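Local structure of orotate phosphoribosyltransferase (Aeropyrum pernix, 2YZK) at residues A11-G15 with I169-W175; S60-A66 with K82-R88; K106-V112 with Y134-L140; T117-A123 with E147-L153. The protein probably catalyses the magnesium-dependent transfer of a ribosyl phosphate group from 5-phosphoribose 1-diphosphate to orotate, giving orotidine monophosphate in de novo pyrimidine synthesis. One frame throughout, in Å; residues are numbered along the deposited sequence.

Interaction 1. Residues A11-G15 with I169-W175; sequences AVLRG and ILEKLGW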
loop_
_atom_site.group_PDB
_atom_site.type_symbol
_atom_site.label_atom_id
_atom_site.label_comp_id
_atom_site.label_asym_id
_atom_site.label_seq_id
_atom_site.Cartn_x
_atom_site.Cartn_y
_atom_site.Cartn_z
ATOM N N ALA A 11 0.774 13.750 12.955
ATOM C CA ALA A 11 -0.361 13.262 12.175
ATOM C C ALA A 11 -1.553 14.196 12.377
ATOM O O ALA A 11 -2.570 14.097 11.690
ATOM C CB ALA A 11 -0.715 11.836 12.593
ATOM N N VAL A 12 -1.414 15.095 13.343
ATOM C CA VAL A 12 -2.426 16.098 13.637
ATOM C C VAL A 12 -1.620 17.387 13.713
ATOM O O VAL A 12 -0.880 17.608 14.671
ATOM C CB VAL A 12 -3.132 15.827 14.983
ATOM C CG1 VAL A 12 -4.115 16.940 15.288
ATOM C CG2 VAL A 12 -3.864 14.494 14.920
ATOM N N LEU A 13 -1.752 18.221 12.687
ATOM C CA LEU A 13 -1.005 19.468 12.606
ATOM C C LEU A 13 -1.854 20.727 12.716
ATOM O O LEU A 13 -2.885 20.861 12.058
ATOM C CB LEU A 13 -0.225 19.512 11.290
ATOM C CG LEU A 13 0.607 20.761 10.994
ATOM C CD1 LEU A 13 1.803 20.809 11.932
ATOM C CD2 LEU A 13 1.072 20.733 9.544
ATOM N N ARG A 14 -1.392 21.652 13.551
ATOM C CA ARG A 14 -2.064 22.925 13.757
ATOM C C ARG A 14 -1.674 23.864 12.617
ATOM O O ARG A 14 -0.512 23.909 12.216
ATOM C CB ARG A 14 -1.621 23.540 15.083
ATOM C CG ARG A 14 -2.374 24.804 15.459
ATOM C CD ARG A 14 -3.630 24.463 16.223
ATOM N NE ARG A 14 -4.487 25.624 16.425
ATOM C CZ ARG A 14 -5.476 25.668 17.308
ATOM N NH1 ARG A 14 -5.728 24.613 18.076
ATOM N NH2 ARG A 14 -6.214 26.762 17.421
ATOM N N GLY A 15 -2.640 24.615 12.100
ATOM C CA GLY A 15 -2.346 25.538 11.019
ATOM C C GLY A 15 -3.576 26.238 10.481
ATOM O O GLY A 15 -4.559 26.440 11.192
ATOM N N ILE A 169 -10.328 13.078 19.216
ATOM C CA ILE A 169 -8.895 13.357 19.179
ATOM C C ILE A 169 -8.596 14.820 19.502
ATOM O O ILE A 169 -7.674 15.108 20.259
ATOM C CB ILE A 169 -8.288 13.021 17.798
ATOM C CG1 ILE A 169 -8.323 11.508 17.571
ATOM C CG2 ILE A 169 -6.852 13.534 17.705
ATOM C CD1 ILE A 169 -8.100 11.068 16.126
ATOM N N LEU A 170 -9.374 15.738 18.939
ATOM C CA LEU A 170 -9.135 17.155 19.192
ATOM C C LEU A 170 -9.412 17.516 20.649
ATOM O O LEU A 170 -8.701 18.331 21.238
ATOM C CB LEU A 170 -9.980 18.024 18.254
ATOM C CG LEU A 170 -9.634 17.905 16.763
ATOM C CD1 LEU A 170 -10.457 18.907 15.963
ATOM C CD2 LEU A 170 -8.142 18.160 16.545
ATOM N N GLU A 171 -10.441 16.907 21.229
ATOM C CA GLU A 171 -10.780 17.158 22.624
ATOM C C GLU A 171 -9.639 16.693 23.529
ATOM O O GLU A 171 -9.214 17.413 24.435
ATOM C CB GLU A 171 -12.071 16.423 22.996
ATOM C CG GLU A 171 -12.215 16.156 24.488
ATOM C CD GLU A 171 -13.485 15.401 24.833
ATOM O OE1 GLU A 171 -14.553 16.044 24.937
ATOM O OE2 GLU A 171 -13.416 14.161 24.992
ATOM N N LYS A 172 -9.141 15.485 23.276
ATOM C CA LYS A 172 -8.048 14.927 24.068
ATOM C C LYS A 172 -6.791 15.784 24.013
ATOM O O LYS A 172 -6.047 15.874 24.993
ATOM C CB LYS A 172 -7.711 13.510 23.593
ATOM C CG LYS A 172 -8.325 12.401 24.429
ATOM C CD LYS A 172 -9.836 12.359 24.303
ATOM C CE LYS A 172 -10.432 11.348 25.275
ATOM N NZ LYS A 172 -9.812 10.000 25.125
ATOM N N LEU A 173 -6.553 16.416 22.869
ATOM C CA LEU A 173 -5.373 17.250 22.705
ATOM C C LEU A 173 -5.602 18.690 23.163
ATOM O O LEU A 173 -4.701 19.522 23.067
ATOM C CB LEU A 173 -4.915 17.220 21.241
ATOM C CG LEU A 173 -4.483 15.833 20.742
ATOM C CD1 LEU A 173 -4.181 15.866 19.247
ATOM C CD2 LEU A 173 -3.261 15.379 21.522
ATOM N N GLY A 174 -6.798 18.973 23.673
ATOM C CA GLY A 174 -7.110 20.320 24.138
ATOM C C GLY A 174 -6.928 21.330 23.023
ATOM O O GLY A 174 -6.343 22.403 23.205
ATOM N N TRP A 175 -7.453 20.973 21.858
ATOM C CA TRP A 175 -7.348 21.790 20.661
ATOM C C TRP A 175 -8.025 23.154 20.737
ATOM O O TRP A 175 -7.467 24.155 20.280
ATOM C CB TRP A 175 -7.910 21.008 19.476
ATOM C CG TRP A 175 -7.361 21.444 18.167
ATOM C CD1 TRP A 175 -7.914 22.335 17.290
ATOM C CD2 TRP A 175 -6.129 21.015 17.582
ATOM N NE1 TRP A 175 -7.102 22.483 16.191
ATOM C CE2 TRP A 175 -5.999 21.685 16.345
ATOM C CE3 TRP A 175 -5.122 20.128 17.983
ATOM C CZ2 TRP A 175 -4.899 21.494 15.503
ATOM C CZ3 TRP A 175 -4.029 19.939 17.145
ATOM C CH2 TRP A 175 -3.927 20.620 15.918
#

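Interaction 2. Residues S60-A66 with K82-R88; sequences SAVIGVA and KPLGYVR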
loop_
_atom_site.group_PDB
_atom_site.type_symbol
_atom_site.label_atom_id
_atom_site.label_comp_id
_atom_site.label_asym_id
_atom_site.label_seq_id
_atom_site.Cartn_x
_atom_site.Cartn_y
_atom_site.Cartn_z
ATOM N N SER A 60 -12.586 -13.290 4.670
ATOM C CA SER A 60 -11.838 -14.137 3.747
ATOM C C SER A 60 -10.674 -13.333 3.168
ATOM O O SER A 60 -9.708 -13.901 2.657
ATOM C CB SER A 60 -12.737 -14.646 2.617
ATOM O OG SER A 60 -13.006 -13.633 1.673
ATOM N N ALA A 61 -10.767 -12.009 3.260
ATOM C CA ALA A 61 -9.716 -11.133 2.756
ATOM C C ALA A 61 -9.851 -9.721 3.310
ATOM O O ALA A 61 -10.933 -9.306 3.713
ATOM C CB ALA A 61 -9.754 -11.091 1.236
ATOM N N VAL A 62 -8.737 -8.998 3.345
ATOM C CA VAL A 62 -8.739 -7.616 3.803
ATOM C C VAL A 62 -8.583 -6.795 2.525
ATOM O O VAL A 62 -7.701 -7.072 1.717
ATOM C CB VAL A 62 -7.544 -7.313 4.727
ATOM C CG1 VAL A 62 -7.648 -5.884 5.235
ATOM C CG2 VAL A 62 -7.512 -8.288 5.898
ATOM N N ILE A 63 -9.445 -5.803 2.331
ATOM C CA ILE A 63 -9.379 -4.972 1.132
ATOM C C ILE A 63 -9.026 -3.535 1.492
ATOM O O ILE A 63 -9.684 -2.917 2.335
ATOM C CB ILE A 63 -10.726 -4.951 0.379
ATOM C CG1 ILE A 63 -11.174 -6.382 0.065
ATOM C CG2 ILE A 63 -10.590 -4.137 -0.910
ATOM C CD1 ILE A 63 -10.243 -7.246 -0.830
ATOM N N GLY A 64 -7.995 -3.001 0.848
ATOM C CA GLY A 64 -7.609 -1.629 1.128
ATOM C C GLY A 64 -8.146 -0.650 0.100
ATOM O O GLY A 64 -8.310 -1.001 -1.064
ATOM N N VAL A 65 -8.459 0.568 0.534
ATOM C CA VAL A 65 -8.926 1.611 -0.378
ATOM C C VAL A 65 -7.621 2.301 -0.794
ATOM O O VAL A 65 -7.003 3.013 -0.002
ATOM C CB VAL A 65 -9.864 2.622 0.324
ATOM C CG1 VAL A 65 -10.302 3.699 -0.661
ATOM C CG2 VAL A 65 -11.076 1.897 0.887
ATOM N N ALA A 66 -7.087 1.823 -1.938
ATOM C CA ALA A 66 -5.943 2.630 -2.374
ATOM C C ALA A 66 -6.032 4.134 -2.451
ATOM O O ALA A 66 -6.870 4.708 -3.149
ATOM C CB ALA A 66 -5.434 2.121 -3.689
ATOM N N LYS A 82 -3.879 -13.418 6.000
ATOM C CA LYS A 82 -5.027 -13.428 5.103
ATOM C C LYS A 82 -4.726 -12.805 3.748
ATOM O O LYS A 82 -3.771 -12.048 3.600
ATOM C CB LYS A 82 -6.189 -12.651 5.724
ATOM C CG LYS A 82 -6.862 -13.337 6.887
ATOM C CD LYS A 82 -7.933 -12.435 7.482
ATOM C CE LYS A 82 -8.673 -13.117 8.623
ATOM N NZ LYS A 82 -9.424 -14.311 8.168
ATOM N N PRO A 83 -5.546 -13.135 2.738
ATOM C CA PRO A 83 -5.402 -12.611 1.380
ATOM C C PRO A 83 -5.606 -11.096 1.408
ATOM O O PRO A 83 -6.346 -10.575 2.248
ATOM C CB PRO A 83 -6.533 -13.301 0.620
ATOM C CG PRO A 83 -6.697 -14.588 1.338
ATOM C CD PRO A 83 -6.571 -14.195 2.786
ATOM N N LEU A 84 -4.939 -10.392 0.498
ATOM C CA LEU A 84 -5.079 -8.949 0.407
ATOM C C LEU A 84 -5.615 -8.582 -0.966
ATOM O O LEU A 84 -5.348 -9.256 -1.960
ATOM C CB LEU A 84 -3.727 -8.248 0.613
ATOM C CG LEU A 84 -3.716 -6.750 0.281
ATOM C CD1 LEU A 84 -4.524 -5.971 1.331
ATOM C CD2 LEU A 84 -2.272 -6.244 0.230
ATOM N N GLY A 85 -6.393 -7.511 -1.004
ATOM C CA GLY A 85 -6.921 -7.015 -2.256
ATOM C C GLY A 85 -7.054 -5.521 -2.059
ATOM O O GLY A 85 -6.952 -5.033 -0.929
ATOM N N TYR A 86 -7.249 -4.779 -3.141
ATOM C CA TYR A 86 -7.424 -3.340 -3.016
ATOM C C TYR A 86 -8.041 -2.738 -4.250
ATOM O O TYR A 86 -7.962 -3.298 -5.351
ATOM C CB TYR A 86 -6.099 -2.638 -2.668
ATOM C CG TYR A 86 -4.989 -2.728 -3.693
ATOM C CD1 TYR A 86 -4.848 -1.758 -4.685
ATOM C CD2 TYR A 86 -4.027 -3.737 -3.617
ATOM C CE1 TYR A 86 -3.766 -1.783 -5.567
ATOM C CE2 TYR A 86 -2.946 -3.772 -4.495
ATOM C CZ TYR A 86 -2.820 -2.790 -5.464
ATOM O OH TYR A 86 -1.733 -2.800 -6.308
ATOM N N VAL A 87 -8.683 -1.597 -4.050
ATOM C CA VAL A 87 -9.341 -0.892 -5.132
ATOM C C VAL A 87 -8.807 0.524 -5.184
ATOM O O VAL A 87 -8.745 1.209 -4.164
ATOM C CB VAL A 87 -10.867 -0.867 -4.909
ATOM C CG1 VAL A 87 -11.549 -0.032 -5.991
ATOM C CG2 VAL A 87 -11.402 -2.281 -4.920
ATOM N N ARG A 88 -8.417 0.956 -6.376
ATOM C CA ARG A 88 -7.888 2.297 -6.551
ATOM C C ARG A 88 -8.826 3.164 -7.371
ATOM O O ARG A 88 -9.521 2.673 -8.259
ATOM C CB ARG A 88 -6.525 2.252 -7.245
ATOM C CG ARG A 88 -6.587 1.847 -8.703
ATOM C CD ARG A 88 -5.348 2.303 -9.459
ATOM N NE ARG A 88 -4.156 1.530 -9.121
ATOM C CZ ARG A 88 -2.931 1.836 -9.543
ATOM N NH1 ARG A 88 -2.734 2.899 -10.312
ATOM N NH2 ARG A 88 -1.901 1.072 -9.210
#

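Interaction 3. Residues K106-V112 with Y134-L140; sequences KGRVVVV and YTVGTAL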
loop_
_atom_site.group_PDB
_atom_site.type_symbol
_atom_site.label_atom_id
_atom_site.label_comp_id
_atom_site.label_asym_id
_atom_site.label_seq_id
_atom_site.Cartn_x
_atom_site.Cartn_y
_atom_site.Cartn_z
ATOM N N LYS A 106 -13.239 -15.134 -3.895
ATOM C CA LYS A 106 -14.566 -14.594 -3.616
ATOM C C LYS A 106 -14.983 -14.999 -2.212
ATOM O O LYS A 106 -14.766 -16.141 -1.795
ATOM C CB LYS A 106 -15.588 -15.136 -4.620
ATOM C CG LYS A 106 -15.738 -14.315 -5.888
ATOM C CD LYS A 106 -14.404 -14.027 -6.542
ATOM C CE LYS A 106 -14.594 -13.223 -7.816
ATOM N NZ LYS A 106 -13.296 -12.783 -8.376
ATOM N N GLY A 107 -15.586 -14.061 -1.488
ATOM C CA GLY A 107 -16.020 -14.329 -0.132
ATOM C C GLY A 107 -16.318 -13.031 0.585
ATOM O O GLY A 107 -16.403 -11.974 -0.040
ATOM N N ARG A 108 -16.472 -13.102 1.900
ATOM C CA ARG A 108 -16.767 -11.919 2.690
ATOM C C ARG A 108 -15.477 -11.186 3.041
ATOM O O ARG A 108 -14.521 -11.794 3.518
ATOM C CB ARG A 108 -17.513 -12.312 3.970
ATOM C CG ARG A 108 -17.995 -11.122 4.791
ATOM C CD ARG A 108 -18.652 -11.564 6.093
ATOM N NE ARG A 108 -19.091 -10.420 6.889
ATOM C CZ ARG A 108 -20.139 -9.657 6.592
ATOM N NH1 ARG A 108 -20.870 -9.916 5.514
ATOM N NH2 ARG A 108 -20.453 -8.628 7.370
ATOM N N VAL A 109 -15.452 -9.881 2.801
ATOM C CA VAL A 109 -14.263 -9.090 3.092
ATOM C C VAL A 109 -14.578 -7.863 3.940
ATOM O O VAL A 109 -15.738 -7.501 4.128
ATOM C CB VAL A 109 -13.595 -8.598 1.789
ATOM C CG1 VAL A 109 -13.355 -9.763 0.854
ATOM C CG2 VAL A 109 -14.468 -7.538 1.124
ATOM N N VAL A 110 -13.526 -7.236 4.451
ATOM C CA VAL A 110 -13.654 -6.013 5.229
ATOM C C VAL A 110 -12.792 -4.991 4.500
ATOM O O VAL A 110 -11.650 -5.286 4.143
ATOM C CB VAL A 110 -13.121 -6.178 6.668
ATOM C CG1 VAL A 110 -13.071 -4.826 7.368
ATOM C CG2 VAL A 110 -14.019 -7.130 7.447
ATOM N N VAL A 111 -13.339 -3.804 4.250
ATOM C CA VAL A 111 -12.574 -2.764 3.572
ATOM C C VAL A 111 -11.906 -1.880 4.614
ATOM O O VAL A 111 -12.466 -1.635 5.684
ATOM C CB VAL A 111 -13.457 -1.891 2.663
ATOM C CG1 VAL A 111 -13.970 -2.717 1.510
ATOM C CG2 VAL A 111 -14.613 -1.315 3.446
ATOM N N VAL A 112 -10.705 -1.408 4.288
ATOM C CA VAL A 112 -9.928 -0.581 5.202
ATOM C C VAL A 112 -9.424 0.708 4.560
ATOM O O VAL A 112 -8.906 0.702 3.438
ATOM C CB VAL A 112 -8.698 -1.371 5.721
ATOM C CG1 VAL A 112 -7.850 -0.496 6.636
ATOM C CG2 VAL A 112 -9.156 -2.626 6.445
ATOM N N TYR A 134 -17.863 -10.264 -4.389
ATOM C CA TYR A 134 -17.486 -10.244 -2.978
ATOM C C TYR A 134 -18.650 -9.716 -2.164
ATOM O O TYR A 134 -19.557 -9.081 -2.705
ATOM C CB TYR A 134 -16.295 -9.314 -2.735
ATOM C CG TYR A 134 -15.029 -9.711 -3.442
ATOM C CD1 TYR A 134 -14.144 -10.629 -2.873
ATOM C CD2 TYR A 134 -14.711 -9.169 -4.688
ATOM C CE1 TYR A 134 -12.964 -10.997 -3.532
ATOM C CE2 TYR A 134 -13.546 -9.531 -5.351
ATOM C CZ TYR A 134 -12.679 -10.442 -4.772
ATOM O OH TYR A 134 -11.534 -10.798 -5.446
ATOM N N THR A 135 -18.637 -9.999 -0.869
ATOM C CA THR A 135 -19.666 -9.471 0.007
ATOM C C THR A 135 -18.917 -8.641 1.038
ATOM O O THR A 135 -17.796 -8.987 1.436
ATOM C CB THR A 135 -20.496 -10.580 0.704
ATOM O OG1 THR A 135 -19.653 -11.373 1.542
ATOM C CG2 THR A 135 -21.168 -11.463 -0.330
ATOM N N VAL A 136 -19.521 -7.532 1.450
ATOM C CA VAL A 136 -18.892 -6.651 2.421
ATOM C C VAL A 136 -19.928 -5.849 3.196
ATOM O O VAL A 136 -20.813 -5.223 2.607
ATOM C CB VAL A 136 -17.894 -5.692 1.716
ATOM C CG1 VAL A 136 -18.552 -5.028 0.519
ATOM C CG2 VAL A 136 -17.394 -4.649 2.694
ATOM N N GLY A 137 -19.821 -5.881 4.520
ATOM C CA GLY A 137 -20.764 -5.149 5.349
ATOM C C GLY A 137 -20.084 -4.290 6.393
ATOM O O GLY A 137 -20.750 -3.617 7.176
ATOM N N THR A 138 -18.755 -4.311 6.402
ATOM C CA THR A 138 -17.985 -3.543 7.369
ATOM C C THR A 138 -16.840 -2.771 6.720
ATOM O O THR A 138 -16.128 -3.301 5.863
ATOM C CB THR A 138 -17.378 -4.475 8.443
ATOM O OG1 THR A 138 -18.431 -5.170 9.123
ATOM C CG2 THR A 138 -16.554 -3.678 9.450
ATOM N N ALA A 139 -16.686 -1.515 7.132
ATOM C CA ALA A 139 -15.611 -0.647 6.659
ATOM C C ALA A 139 -14.892 -0.225 7.935
ATOM O O ALA A 139 -15.523 0.203 8.905
ATOM C CB ALA A 139 -16.171 0.571 5.928
ATOM N N LEU A 140 -13.571 -0.353 7.927
ATOM C CA LEU A 140 -12.760 -0.047 9.088
ATOM C C LEU A 140 -11.764 1.064 8.784
ATOM O O LEU A 140 -11.059 1.008 7.783
ATOM C CB LEU A 140 -12.030 -1.328 9.511
ATOM C CG LEU A 140 -10.891 -1.251 10.522
ATOM C CD1 LEU A 140 -11.439 -0.820 11.864
ATOM C CD2 LEU A 140 -10.209 -2.616 10.617
HETATM O O HOH W 1 -11.176 -10.434 -8.213
HETATM O O HOH W 2 -17.744 -7.125 6.011
#

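Interaction 4. Residues T117-A123 with E147-L153; sequences TTGTSIA and EGAGELL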
loop_
_atom_site.group_PDB
_atom_site.type_symbol
_atom_site.label_atom_id
_atom_site.label_comp_id
_atom_site.label_asym_id
_atom_site.label_seq_id
_atom_site.Cartn_x
_atom_site.Cartn_y
_atom_site.Cartn_z
ATOM N N THR A 117 -13.933 10.431 5.364
ATOM C CA THR A 117 -14.347 11.816 5.209
ATOM C C THR A 117 -15.830 11.833 4.852
ATOM O O THR A 117 -16.677 11.778 5.738
ATOM C CB THR A 117 -13.512 12.526 4.116
ATOM O OG1 THR A 117 -13.672 11.850 2.864
ATOM C CG2 THR A 117 -12.037 12.523 4.491
ATOM N N THR A 118 -16.148 11.885 3.564
ATOM C CA THR A 118 -17.542 11.894 3.139
ATOM C C THR A 118 -18.088 10.472 3.032
ATOM O O THR A 118 -19.297 10.255 3.057
ATOM C CB THR A 118 -17.706 12.579 1.767
ATOM O OG1 THR A 118 -16.936 11.873 0.787
ATOM C CG2 THR A 118 -17.233 14.020 1.835
ATOM N N GLY A 119 -17.179 9.510 2.910
ATOM C CA GLY A 119 -17.576 8.121 2.794
ATOM C C GLY A 119 -17.698 7.659 1.354
ATOM O O GLY A 119 -17.797 6.459 1.094
ATOM N N THR A 120 -17.675 8.601 0.415
ATOM C CA THR A 120 -17.806 8.257 -0.999
ATOM C C THR A 120 -16.664 7.408 -1.560
ATOM O O THR A 120 -16.891 6.560 -2.425
ATOM C CB THR A 120 -17.973 9.528 -1.879
ATOM O OG1 THR A 120 -16.951 10.478 -1.559
ATOM C CG2 THR A 120 -19.335 10.161 -1.645
ATOM N N SER A 121 -15.441 7.629 -1.085
ATOM C CA SER A 121 -14.311 6.849 -1.577
ATOM C C SER A 121 -14.488 5.393 -1.154
ATOM O O SER A 121 -14.170 4.470 -1.905
ATOM C CB SER A 121 -12.988 7.400 -1.029
ATOM O OG SER A 121 -12.955 7.360 0.387
ATOM N N ILE A 122 -15.004 5.194 0.054
ATOM C CA ILE A 122 -15.234 3.850 0.562
ATOM C C ILE A 122 -16.413 3.237 -0.188
ATOM O O ILE A 122 -16.374 2.070 -0.570
ATOM C CB ILE A 122 -15.524 3.886 2.079
ATOM C CG1 ILE A 122 -14.292 4.435 2.811
ATOM C CG2 ILE A 122 -15.875 2.488 2.585
ATOM C CD1 ILE A 122 -14.461 4.795 4.282
ATOM N N ALA A 123 -17.450 4.042 -0.407
ATOM C CA ALA A 123 -18.644 3.589 -1.118
ATOM C C ALA A 123 -18.289 3.049 -2.502
ATOM O O ALA A 123 -18.820 2.018 -2.931
ATOM C CB ALA A 123 -19.644 4.740 -1.244
ATOM N N GLU A 147 -18.248 13.330 9.569
ATOM C CA GLU A 147 -18.883 14.286 8.678
ATOM C C GLU A 147 -19.748 13.639 7.599
ATOM O O GLU A 147 -19.687 14.003 6.421
ATOM C CB GLU A 147 -17.806 15.199 8.076
ATOM C CG GLU A 147 -17.094 16.013 9.168
ATOM C CD GLU A 147 -15.892 16.806 8.680
ATOM O OE1 GLU A 147 -15.466 16.617 7.524
ATOM O OE2 GLU A 147 -15.362 17.618 9.472
ATOM N N GLY A 148 -20.550 12.664 8.016
ATOM C CA GLY A 148 -21.452 12.003 7.087
ATOM C C GLY A 148 -21.076 10.650 6.506
ATOM O O GLY A 148 -21.920 10.012 5.881
ATOM N N ALA A 149 -19.840 10.201 6.702
ATOM C CA ALA A 149 -19.410 8.916 6.152
ATOM C C ALA A 149 -20.240 7.744 6.661
ATOM O O ALA A 149 -20.700 6.911 5.873
ATOM C CB ALA A 149 -17.931 8.675 6.460
ATOM N N GLY A 150 -20.430 7.679 7.974
ATOM C CA GLY A 150 -21.195 6.588 8.547
ATOM C C GLY A 150 -22.627 6.513 8.056
ATOM O O GLY A 150 -23.146 5.426 7.806
ATOM N N GLU A 151 -23.271 7.670 7.920
ATOM C CA GLU A 151 -24.654 7.719 7.457
ATOM C C GLU A 151 -24.768 7.290 6.000
ATOM O O GLU A 151 -25.692 6.559 5.624
ATOM C CB GLU A 151 -25.215 9.138 7.606
ATOM C CG GLU A 151 -25.410 9.618 9.039
ATOM C CD GLU A 151 -24.117 9.719 9.825
ATOM O OE1 GLU A 151 -23.085 10.129 9.248
ATOM O OE2 GLU A 151 -24.141 9.403 11.034
ATOM N N LEU A 152 -23.831 7.752 5.176
ATOM C CA LEU A 152 -23.831 7.421 3.761
ATOM C C LEU A 152 -23.644 5.921 3.567
ATOM O O LEU A 152 -24.365 5.295 2.789
ATOM C CB LEU A 152 -22.728 8.200 3.031
ATOM C CG LEU A 152 -22.606 8.008 1.514
ATOM C CD1 LEU A 152 -22.033 9.263 0.877
ATOM C CD2 LEU A 152 -21.721 6.807 1.209
ATOM N N LEU A 153 -22.688 5.343 4.286
ATOM C CA LEU A 153 -22.427 3.914 4.171
ATOM C C LEU A 153 -23.575 3.083 4.743
ATOM O O LEU A 153 -23.872 2.001 4.245
ATOM C CB LEU A 153 -21.108 3.561 4.871
ATOM C CG LEU A 153 -19.867 4.100 4.150
ATOM C CD1 LEU A 153 -18.645 3.943 5.040
ATOM C CD2 LEU A 153 -19.678 3.374 2.824
HETATM O O HOH W 3 -17.265 11.131 8.275
#

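Interaction 1. Residues A11-G15 with I169-W175
The carbonyl O of Trp-175 takes a hydrogen bond from Arg-14 NH1, 2.8 Å long and with an N-H...O angle of 157°. The oxygen lies close to the guanidinium plane, so this bond uses the edge of the group and the flat side remains for the indole. That side rests over one face of the ring, the planes 28° apart, and Arg-14 CZ stands 4.1 Å from the centroid of the five-membered ring in a cation-pi contact. The bend at chi2 (88°) lays the arginine stem along the indole and brings Arg-14 CD to 3.3 Å from Trp-175 CZ2. Leu-170 CD2 lies over the opposite face, toward its rim, while Val-12 CG1 approaches Trp-175 CZ3 obliquely at 3.5 Å. NE1 hydrogen-bonds Ser-26 OG, which, with the contacts on both faces, limits how the ring can turn.

Beyond the indole, Val-12 CG1 meets Leu-173 CD1 at 4.1 Å, and its other methyl faces Ile-169. Strand 12-14 is thereby joined to the last helix of the chain, whose end is closed by a Schellman motif at Gly-174. An alanine in place of Trp-175 is likely to leave the guanidinium without its aromatic seat, open a gap beside Val-12 and strand Ser-26 without its indole partner. One arginine thus spends its edge on a carbonyl and its face on pi electrons, at a partly buried seam.

Interaction 2. Residues S60-A66 with K82-R88
A parallel beta-alpha-beta crossover, strand 61-65, helix 70-80 and strand 84-87, places these two strands side by side at one edge of the five-stranded Rossmann-like sheet of the phosphoribosyltransferase fold, 84-87 outermost within the chain. Their N-to-C directions differ by 28°, and the hydrogen bonds pass back and forth between them. Val-62 N reaches Pro-83 O, and Gly-85 N returns to Val-62 O. Next, Gly-64 N bonds to Gly-85 O at 2.9 Å, and Val-87 N to Gly-64 O at 3.1 Å.

On one face Ile-63 CD1 lies 3.6 Å from Gly-85 CA, occupying the place that a CB on that glycine would claim. With alanine in place of Ile-63, the methyl over Gly-85 CA is lost, which is likely to open a gap there and toward Leu-129 of helix 120-131. On the other face Leu-84 CD1 sits 3.4 Å from Val-62 O, and the Leu-84 side chain packs against helix 70-80.

Where the strands end, Arg-88, predicted to bind 5-phosphoribose 1-diphosphate, forms a salt bridge with Glu-101 through NE. At the other end, Tyr-41 OH of the second subunit hydrogen-bonds Lys-82 O just before strand 84-87. Beside Arg-88 CB, at 3.7 Å, lies the methyl CB of Ala-66.

Interaction 3. Residues K106-V112 with Y134-L140
Backbone hydrogen bonds join Gly-107 to Thr-135 and continue toward Leu-140, pairing two parallel strands. Thr-135 N points at Gly-107 O in a straight bond (170°) but arrives from above the carbonyl plane. Val-109 N bonds to Thr-135 O at 2.9 Å; Val-111 N meets Thr-138 O at a longer 3.3 Å, and Leu-140 N meets Val-111 O at 2.8 Å. Donors two residues apart thus bond to acceptors three apart, so the second strand carries one residue more here.

A water bridges the strands where they part. It donates to Val-109 O and accepts from Gly-137 N, each at 2.8 Å, and lies over one face of the Arg-108 guanidinium, toward its rim. A second water accepts weakly from Lys-106 NZ and donates to Tyr-134 OH, which also bonds to Pro-104 O.

Apolar contacts fill both faces. Val-109 CG1 meets Tyr-134 CD1 obliquely at 3.9 Å. Val-111 holds CG2 between its backbone N and carbonyl carbon, which presses that methyl tightly against Ala-139 CB, 3.5 Å away. On the opposite face Val-110 CG1 lies 4.2 Å from Leu-140 CB.

Hydrophobic parallel strands of this kind, covered by helices 38-58 and 120-131, form the central sheet of a type I phosphoribosyltransferase.

Interaction 4. Residues T117-A123 with E147-L153
Gly-119 and Ala-149 bring two helix starts together at the loop predicted to bind 5-phosphoribose 1-diphosphate in a site shared between the two subunits of this phosphoribosyltransferase fold. Their CA atoms are only 3.9 Å apart, and each helix is preceded by an N-cap glycine, Gly-119 in one and Gly-148 in the other. A CB on Gly-119 would collide with Ala-149 CA, so the close approach depends on its absence. Ala-149 CB lies 3.4 Å from Thr-117 O.

Leu-152 carries much of the apolar contact. CG anti to the backbone N (chi1 -178°) carries the branch toward the loop and helix start, where its two methyls find different partners. The Leu-152 and Thr-120 side chains cross at about a right angle, CD1 of Leu-152 3.8 Å from Thr-120 CG2, and CD2 rests 3.8 Å from Ala-123 CB. The next residue, Leu-153, meets Ile-122, again nearly perpendicular, with Leu-153 CD2 at 3.9 Å from Ile-122 CG2. Ile-122 continues inward onto strands 108-113 and 135-141, and Leu-153 onto Leu-160, so both helices rest on the parallel sheet.

Polar groups gather at the loop end. Thr-118 OG1 and Thr-120 OG1 share a hydrogen bond of 2.7 Å, tying the loop to the first turn of its helix. Glu-147 OE1 forms salt bridges with Arg-145, predicted to bind orotate, and with Arg-23. A single water bridges the segments: it donates to Thr-117 O at 2.7 Å and accepts from Glu-147 N and, at 3.2 Å, from Ala-149 N.

How the interactions relate
From the N terminus, residues 11-15 open the widest loop, which interaction 1 closes only when the chain arrives at 169-175; the other three contacts fall within it. Interaction 2 opens and closes first, joining two neighbouring strands across a single helix. Interaction 3 begins after it, and interaction 4 crosses interaction 3, since their segments alternate along the chain. Interactions 2 and 3 meet through hydrogen bonds between strands 61-65 and 108-113, such as Val-112 N to Ile-63 O. Ile-122 packs on Ala-139 and Val-111, joining interaction 4 to the sheet. Interaction 1 lies apart, its nearest atoms about 8 Å from interaction 4, binding the small antiparallel sheet to the C-terminal helix.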